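Local coordinates for Lmo2470 protein (Listeria monocytogenes EGD-e, PDB 5HL3) that is a leucine-rich-repeat internalin that binds calcium and interacts with host afadin, facilitating the crossing of basement membranes by the bacterium, at residues V77-F89 / L101-L114. Residues are numbered along the deposited sequence; the frame is centred on the assembly and turned at random. Where two conformers were deposited one is given.
Sequences VSIMEFGAKLTEF and LFFADPPGRLTRNL. With CA (calcium ion), chain B; CA (calcium ion), chain D.
R112 reaches across to F82, and its side chain is worth following outward. CB lies 3.6 Å from F82 CE2, and CG stays beside the same carbon at 3.7 Å. The chain then bends (chi2 -77°), bringing CD to within 3.7 Å of F82 O. R112 NE donates to F82 O at 2.8 Å, nearly straight, with the oxygen lying in the guanidinium plane. Beyond it, NH2 reaches the same oxygen through a water, NH1 turns back to T111 O, and one face of the group looks onto A84 N. Against the ring, CB and CG do the touching, and the guanidinium stands 81° from the ring plane rather than stacking on it.

Deeper in, the edge of F103 meets a face of F82 in a T-shaped pair, planes at 72°. I79 CD1 sits over one face of F103, 3.7 Å from its centroid, while L114 CD1 covers the opposite face and F89 N lies at the edge. Beneath these rings, strands 77-79 and 101-103 run parallel as neighbouring rungs of the leucine-rich-repeat sheet, tied by three backbone hydrogen bonds, the last from A104 N just beyond the second strand. The turn through D105 to G108 also carries a calcium ion, bound by D105 OD1 and the carbonyls of P106 and G108. Aromatic and aliphatic groups thus give way to a polar margin, where two donors grip F82 O and fix the guanidinium's rotation.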
loop_
_atom_site.group_PDB
_atom_site.type_symbol
_atom_site.label_atom_id
_atom_site.label_comp_id
_atom_site.label_asym_id
_atom_site.label_seq_id
_atom_site.Cartn_x
_atom_site.Cartn_y
_atom_site.Cartn_z
ATOM N N VAL A 77 14.677 16.495 -6.487
ATOM C CA VAL A 77 15.855 15.678 -6.194
ATOM C C VAL A 77 15.444 14.237 -6.476
ATOM O O VAL A 77 14.471 13.759 -5.915
ATOM C CB VAL A 77 16.391 15.833 -4.761
ATOM C CG1 VAL A 77 17.410 14.743 -4.429
ATOM C CG2 VAL A 77 17.052 17.200 -4.600
ATOM N N SER A 78 16.172 13.575 -7.366
ATOM C CA SER A 78 15.906 12.188 -7.700
ATOM C C SER A 78 17.170 11.379 -7.492
ATOM O O SER A 78 18.215 11.683 -8.041
ATOM C CB SER A 78 15.389 12.071 -9.130
ATOM O OG SER A 78 14.097 12.641 -9.241
ATOM N N ILE A 79 17.065 10.354 -6.670
ATOM C CA ILE A 79 18.188 9.449 -6.358
ATOM C C ILE A 79 17.841 8.131 -7.048
ATOM O O ILE A 79 17.059 7.313 -6.528
ATOM C CB ILE A 79 18.403 9.336 -4.840
ATOM C CG1 ILE A 79 18.709 10.741 -4.288
ATOM C CG2 ILE A 79 19.580 8.401 -4.550
ATOM C CD1 ILE A 79 18.404 10.982 -2.874
HETATM N N MSE A 80 18.406 7.941 -8.235
HETATM C CA MSE A 80 18.052 6.810 -9.082
HETATM C C MSE A 80 18.795 5.553 -8.777
HETATM O O MSE A 80 18.302 4.480 -9.071
HETATM C CB MSE A 80 18.322 7.186 -10.543
HETATM C CG MSE A 80 17.474 8.393 -10.965
HETATM SE SE MSE A 80 15.526 8.074 -10.905
HETATM C CE MSE A 80 15.533 6.827 -12.402
ATOM N N GLU A 81 19.999 5.669 -8.259
ATOM C CA GLU A 81 20.797 4.523 -7.841
ATOM C C GLU A 81 21.571 4.973 -6.640
ATOM O O GLU A 81 22.027 6.122 -6.591
ATOM C CB GLU A 81 21.812 4.099 -8.928
ATOM C CG GLU A 81 21.248 3.754 -10.294
ATOM C CD GLU A 81 22.359 3.629 -11.319
ATOM O OE1 GLU A 81 23.318 2.858 -11.086
ATOM O OE2 GLU A 81 22.345 4.321 -12.346
ATOM N N PHE A 82 21.709 4.105 -5.640
ATOM C CA PHE A 82 22.423 4.444 -4.424
ATOM C C PHE A 82 22.888 3.196 -3.713
ATOM O O PHE A 82 22.282 2.116 -3.841
ATOM C CB PHE A 82 21.548 5.349 -3.508
ATOM C CG PHE A 82 20.236 4.726 -3.085
ATOM C CD1 PHE A 82 19.145 4.715 -3.938
ATOM C CD2 PHE A 82 20.094 4.204 -1.807
ATOM C CE1 PHE A 82 17.942 4.162 -3.549
ATOM C CE2 PHE A 82 18.881 3.673 -1.398
ATOM C CZ PHE A 82 17.813 3.624 -2.284
ATOM N N GLY A 83 23.978 3.360 -2.978
ATOM C CA GLY A 83 24.569 2.279 -2.214
ATOM C C GLY A 83 24.090 2.182 -0.780
ATOM O O GLY A 83 23.334 3.019 -0.284
ATOM N N ALA A 84 24.655 1.200 -0.081
ATOM C CA ALA A 84 24.238 0.876 1.283
ATOM C C ALA A 84 24.611 1.925 2.315
ATOM O O ALA A 84 24.043 1.926 3.410
ATOM C CB ALA A 84 24.807 -0.478 1.689
ATOM N N LYS A 85 25.547 2.806 1.977
ATOM C CA LYS A 85 25.985 3.843 2.905
ATOM C C LYS A 85 25.257 5.179 2.736
ATOM O O LYS A 85 25.531 6.134 3.458
ATOM C CB LYS A 85 27.506 4.020 2.847
ATOM C CG LYS A 85 28.238 2.751 3.214
ATOM C CD LYS A 85 29.737 2.950 3.203
ATOM C CE LYS A 85 30.474 1.645 3.416
ATOM N NZ LYS A 85 31.885 1.724 2.948
ATOM N N LEU A 86 24.349 5.245 1.759
ATOM C CA LEU A 86 23.398 6.369 1.679
ATOM C C LEU A 86 22.082 5.874 2.262
ATOM O O LEU A 86 21.370 5.107 1.614
ATOM C CB LEU A 86 23.161 6.841 0.240
ATOM C CG LEU A 86 22.254 8.091 0.153
ATOM C CD1 LEU A 86 22.939 9.336 0.731
ATOM C CD2 LEU A 86 21.797 8.339 -1.278
ATOM N N THR A 87 21.757 6.318 3.472
ATOM C CA THR A 87 20.513 5.913 4.111
ATOM C C THR A 87 19.574 7.091 4.380
ATOM O O THR A 87 18.502 6.898 4.929
ATOM C CB THR A 87 20.760 5.148 5.423
ATOM O OG1 THR A 87 21.420 6.003 6.373
ATOM C CG2 THR A 87 21.631 3.914 5.201
ATOM N N GLU A 88 19.962 8.294 3.999
ATOM C CA GLU A 88 19.140 9.466 4.253
ATOM C C GLU A 88 19.527 10.610 3.346
ATOM O O GLU A 88 20.740 10.864 3.144
ATOM C CB GLU A 88 19.331 9.879 5.705
ATOM C CG GLU A 88 18.609 11.112 6.153
ATOM C CD GLU A 88 18.756 11.277 7.632
ATOM O OE1 GLU A 88 19.589 12.114 8.022
ATOM O OE2 GLU A 88 18.130 10.498 8.360
ATOM N N PHE A 89 18.543 11.302 2.759
ATOM C CA PHE A 89 18.842 12.561 2.078
ATOM C C PHE A 89 18.853 13.635 3.163
ATOM O O PHE A 89 17.901 13.747 3.911
ATOM C CB PHE A 89 17.833 12.883 0.964
ATOM C CG PHE A 89 18.247 14.061 0.158
ATOM C CD1 PHE A 89 19.268 13.951 -0.774
ATOM C CD2 PHE A 89 17.701 15.306 0.383
ATOM C CE1 PHE A 89 19.713 15.060 -1.481
ATOM C CE2 PHE A 89 18.142 16.408 -0.319
ATOM C CZ PHE A 89 19.150 16.279 -1.244
ATOM N N LEU A 101 10.978 14.876 -3.694
ATOM C CA LEU A 101 12.110 14.034 -3.275
ATOM C C LEU A 101 11.771 12.618 -3.669
ATOM O O LEU A 101 10.731 12.090 -3.237
ATOM C CB LEU A 101 12.342 14.168 -1.781
ATOM C CG LEU A 101 13.427 13.253 -1.206
ATOM C CD1 LEU A 101 14.801 13.518 -1.823
ATOM C CD2 LEU A 101 13.437 13.446 0.296
ATOM N N PHE A 102 12.614 12.018 -4.488
ATOM C CA PHE A 102 12.388 10.658 -5.018
ATOM C C PHE A 102 13.598 9.776 -4.822
ATOM O O PHE A 102 14.690 10.125 -5.279
ATOM C CB PHE A 102 12.045 10.766 -6.516
ATOM C CG PHE A 102 11.806 9.443 -7.201
ATOM C CD1 PHE A 102 12.841 8.757 -7.786
ATOM C CD2 PHE A 102 10.519 8.902 -7.294
ATOM C CE1 PHE A 102 12.629 7.546 -8.426
ATOM C CE2 PHE A 102 10.320 7.684 -7.935
ATOM C CZ PHE A 102 11.382 7.010 -8.475
ATOM N N PHE A 103 13.395 8.634 -4.172
ATOM C CA PHE A 103 14.389 7.563 -4.118
ATOM C C PHE A 103 13.800 6.451 -4.970
ATOM O O PHE A 103 12.630 6.063 -4.759
ATOM C CB PHE A 103 14.601 7.002 -2.716
ATOM C CG PHE A 103 15.539 7.794 -1.834
ATOM C CD1 PHE A 103 16.886 7.497 -1.780
ATOM C CD2 PHE A 103 15.048 8.789 -1.001
ATOM C CE1 PHE A 103 17.753 8.203 -0.956
ATOM C CE2 PHE A 103 15.924 9.479 -0.166
ATOM C CZ PHE A 103 17.262 9.178 -0.149
ATOM N N ALA A 104 14.592 5.891 -5.881
ATOM C CA ALA A 104 14.151 4.771 -6.678
ATOM C C ALA A 104 13.923 3.531 -5.840
ATOM O O ALA A 104 14.440 3.401 -4.740
ATOM C CB ALA A 104 15.171 4.469 -7.791
ATOM N N ASP A 105 13.141 2.622 -6.415
ATOM C CA ASP A 105 12.924 1.270 -5.903
ATOM C C ASP A 105 14.021 0.419 -6.579
ATOM O O ASP A 105 13.942 0.157 -7.772
ATOM C CB ASP A 105 11.538 0.802 -6.336
ATOM C CG ASP A 105 11.200 -0.583 -5.859
ATOM O OD1 ASP A 105 12.067 -1.309 -5.321
ATOM O OD2 ASP A 105 10.000 -0.932 -6.095
ATOM N N PRO A 106 15.072 0.061 -5.851
ATOM C CA PRO A 106 16.163 -0.663 -6.488
ATOM C C PRO A 106 15.773 -2.071 -6.893
ATOM O O PRO A 106 14.774 -2.600 -6.420
ATOM C CB PRO A 106 17.260 -0.707 -5.398
ATOM C CG PRO A 106 16.836 0.256 -4.355
ATOM C CD PRO A 106 15.354 0.311 -4.417
ATOM N N PRO A 107 16.598 -2.704 -7.730
ATOM C CA PRO A 107 16.364 -4.110 -8.045
ATOM C C PRO A 107 16.353 -4.975 -6.785
ATOM O O PRO A 107 16.996 -4.622 -5.766
ATOM C CB PRO A 107 17.531 -4.489 -8.926
ATOM C CG PRO A 107 18.096 -3.247 -9.422
ATOM C CD PRO A 107 17.759 -2.151 -8.448
ATOM N N GLY A 108 15.679 -6.105 -6.866
ATOM C CA GLY A 108 15.577 -6.972 -5.723
ATOM C C GLY A 108 14.508 -6.472 -4.763
ATOM O O GLY A 108 13.745 -5.514 -5.047
ATOM N N ARG A 109 14.460 -7.146 -3.624
ATOM C CA ARG A 109 13.455 -6.889 -2.621
ATOM C C ARG A 109 14.076 -6.320 -1.366
ATOM O O ARG A 109 14.888 -6.984 -0.740
ATOM C CB ARG A 109 12.814 -8.246 -2.291
ATOM C CG ARG A 109 11.520 -8.179 -1.558
ATOM C CD ARG A 109 10.667 -9.368 -1.941
ATOM N NE ARG A 109 11.005 -10.536 -1.162
ATOM C CZ ARG A 109 11.800 -11.550 -1.534
ATOM N NH1 ARG A 109 12.419 -11.598 -2.718
ATOM N NH2 ARG A 109 11.966 -12.545 -0.692
ATOM N N LEU A 110 13.711 -5.079 -1.005
ATOM C CA LEU A 110 14.160 -4.504 0.263
ATOM C C LEU A 110 15.660 -4.538 0.470
ATOM O O LEU A 110 16.152 -4.765 1.572
ATOM C CB LEU A 110 13.414 -5.205 1.445
ATOM C CG LEU A 110 11.894 -4.981 1.469
ATOM C CD1 LEU A 110 11.103 -6.056 2.222
ATOM C CD2 LEU A 110 11.568 -3.579 2.005
ATOM N N THR A 111 16.426 -4.274 -0.602
ATOM C CA THR A 111 17.878 -4.380 -0.525
ATOM C C THR A 111 18.542 -3.170 0.120
ATOM O O THR A 111 19.741 -3.219 0.427
ATOM C CB THR A 111 18.480 -4.524 -1.922
ATOM O OG1 THR A 111 18.079 -3.398 -2.697
ATOM C CG2 THR A 111 18.006 -5.833 -2.590
ATOM N N ARG A 112 17.825 -2.053 0.229
ATOM C CA ARG A 112 18.376 -0.817 0.801
ATOM C C ARG A 112 17.500 -0.322 1.946
ATOM O O ARG A 112 16.322 -0.568 1.968
ATOM C CB ARG A 112 18.480 0.273 -0.272
ATOM C CG ARG A 112 19.439 -0.002 -1.415
ATOM C CD ARG A 112 20.893 0.220 -1.012
ATOM N NE ARG A 112 21.790 -0.079 -2.123
ATOM C CZ ARG A 112 22.304 -1.259 -2.396
ATOM N NH1 ARG A 112 22.093 -2.281 -1.577
ATOM N NH2 ARG A 112 23.087 -1.421 -3.473
ATOM N N ASN A 113 18.129 0.352 2.906
ATOM C CA ASN A 113 17.489 0.927 4.076
ATOM C C ASN A 113 17.513 2.446 3.983
ATOM O O ASN A 113 18.546 3.027 3.587
ATOM C CB ASN A 113 18.288 0.576 5.335
ATOM C CG ASN A 113 18.410 -0.907 5.597
ATOM O OD1 ASN A 113 17.486 -1.682 5.425
ATOM N ND2 ASN A 113 19.537 -1.281 6.169
ATOM N N LEU A 114 16.417 3.104 4.343
ATOM C CA LEU A 114 16.346 4.567 4.331
ATOM C C LEU A 114 15.606 5.091 5.540
ATOM O O LEU A 114 14.638 4.476 5.973
ATOM C CB LEU A 114 15.573 5.094 3.101
ATOM C CG LEU A 114 16.223 4.877 1.727
ATOM C CD1 LEU A 114 15.245 5.336 0.667
ATOM C CD2 LEU A 114 17.560 5.615 1.600
HETATM CA CA CA B . 12.961 -3.421 -5.142
HETATM CA CA CA D . 24.403 3.431 -13.398
HETATM O O HOH W 1 24.133 0.298 -5.621
HETATM O O HOH W 2 21.173 0.123 3.095
HETATM O O HOH W 3 22.335 0.050 5.611
HETATM O O HOH W 4 20.617 2.403 1.715
HETATM O O HOH W 5 15.074 -3.304 -3.532
HETATM O O HOH W 6 12.130 -3.445 -2.816
HETATM O O HOH W 7 10.765 -4.513 -5.067
HETATM O O HOH W 8 12.326 -3.939 -7.490
HETATM O O HOH W 9 25.508 4.930 -11.915
#